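Local coordinates for Esterase/lipase (Uncultured bacterium, PDB 3K6K), which probably hydrolyses carboxylic ester bonds as an alpha/beta-hydrolase related to hormone-sensitive lipase, at residues Ala179-Leu184 / Gly239-Leu244. Numbering follows the deposited sequence.
Sequences AGLVML and GLPEML
Two neighbouring parallel strands of the central alpha/beta-hydrolase sheet meet here: strand 180-184 pairs through L181-M183 with the start of strand 243-248. Three backbone hydrogen bonds join them. L181 N donates to E242 O at 2.8 Å, and L181 O accepts from L244 N at 3.0 Å. M183 N then reaches L244 O at 2.9 Å. All three donors lie nearly along the C=O axes. In this fold helices cover both faces of the sheet. Helix 158-172 packs over the face carrying L181, M183 and M243; W303 of helix 291-305 covers V182 and L244 on the other. L181 CG is anti to the carbonyl carbon (chi1 -58°), which sets CD1 against P241, 3.8 Å from its CD. The same methyl lies 3.9 Å from M243 CG. The M183 chain bends at chi3 (-93°), which brings its CE to 3.7 Å from M243 SD. An alanine in place of M243 would probably loosen this face, since both L181 CD1 and M183 CE would lose the thioether chain they pack on. Just before the two strands, a water accepts from E242 N at 2.8 Å and donates weakly to A179 O. E242 OE1 forms a salt bridge with R307.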
# COMPACT_ATOMS: atom_id res chain seq x y z
N ALA A 179 9.47 15.18 8.46
CA ALA A 179 8.03 15.02 8.43
C ALA A 179 7.54 13.78 7.65
O ALA A 179 6.46 13.35 7.92
CB ALA A 179 7.37 16.28 7.93
N GLY A 180 8.32 13.22 6.72
CA GLY A 180 7.92 12.01 5.93
C GLY A 180 8.94 11.54 4.88
O GLY A 180 9.90 12.23 4.56
N LEU A 181 8.77 10.34 4.38
CA LEU A 181 9.59 9.83 3.34
C LEU A 181 8.70 9.53 2.13
O LEU A 181 7.71 8.76 2.28
CB LEU A 181 10.25 8.52 3.85
CG LEU A 181 11.10 8.60 5.14
CD1 LEU A 181 11.38 7.25 5.71
CD2 LEU A 181 12.42 9.30 4.91
N VAL A 182 8.97 10.13 0.95
CA VAL A 182 8.36 9.65 -0.32
C VAL A 182 9.30 8.83 -1.21
O VAL A 182 10.46 9.20 -1.45
CB VAL A 182 7.78 10.76 -1.12
CG1 VAL A 182 7.00 10.21 -2.32
CG2 VAL A 182 6.84 11.60 -0.24
N MET A 183 8.82 7.71 -1.74
CA MET A 183 9.65 6.83 -2.59
C MET A 183 8.93 6.35 -3.87
O MET A 183 7.85 5.79 -3.82
CB MET A 183 10.18 5.61 -1.80
CG MET A 183 11.06 5.97 -0.61
SD MET A 183 11.34 4.52 0.42
CE MET A 183 10.02 4.69 1.60
N LEU A 184 9.55 6.58 -5.02
CA LEU A 184 8.94 6.29 -6.31
C LEU A 184 9.69 5.05 -6.81
O LEU A 184 10.90 5.15 -7.07
CB LEU A 184 9.17 7.53 -7.21
CG LEU A 184 8.19 8.70 -7.24
CD1 LEU A 184 7.24 8.80 -6.03
CD2 LEU A 184 8.77 10.09 -7.64
N GLY A 239 11.18 3.31 13.93
CA GLY A 239 11.33 4.73 14.30
C GLY A 239 11.51 5.64 13.12
O GLY A 239 11.58 6.90 13.27
N LEU A 240 11.57 5.04 11.94
CA LEU A 240 11.43 5.81 10.70
C LEU A 240 10.06 6.49 10.62
O LEU A 240 9.08 5.95 11.17
CB LEU A 240 11.67 4.91 9.50
CG LEU A 240 13.14 4.49 9.35
CD1 LEU A 240 13.27 3.76 8.06
CD2 LEU A 240 14.14 5.64 9.38
N PRO A 241 10.00 7.67 9.99
CA PRO A 241 8.83 8.52 9.77
C PRO A 241 7.87 8.02 8.67
O PRO A 241 8.21 7.09 7.90
CB PRO A 241 9.44 9.86 9.34
CG PRO A 241 10.83 9.61 9.00
CD PRO A 241 11.23 8.24 9.40
N GLU A 242 6.68 8.59 8.58
CA GLU A 242 5.70 8.01 7.65
C GLU A 242 6.14 7.92 6.19
O GLU A 242 6.76 8.83 5.65
CB GLU A 242 4.34 8.61 7.79
CG GLU A 242 4.31 10.07 7.96
CD GLU A 242 2.98 10.55 8.57
OE1 GLU A 242 1.91 9.99 8.24
OE2 GLU A 242 3.00 11.52 9.35
N MET A 243 5.78 6.81 5.55
CA MET A 243 6.23 6.50 4.23
C MET A 243 5.05 6.50 3.25
O MET A 243 3.97 5.97 3.57
CB MET A 243 6.86 5.13 4.25
CG MET A 243 8.22 5.03 4.95
SD MET A 243 8.74 3.30 4.80
CE MET A 243 10.40 3.22 5.50
N LEU A 244 5.25 7.13 2.09
CA LEU A 244 4.36 7.00 0.95
C LEU A 244 5.25 6.38 -0.12
O LEU A 244 6.32 6.91 -0.41
CB LEU A 244 3.81 8.35 0.52
CG LEU A 244 2.85 8.34 -0.71
CD1 LEU A 244 1.39 7.76 -0.39
CD2 LEU A 244 2.79 9.72 -1.37
O HOH W 1 6.28 10.85 10.18
O HOH W 2 3.54 13.89 9.48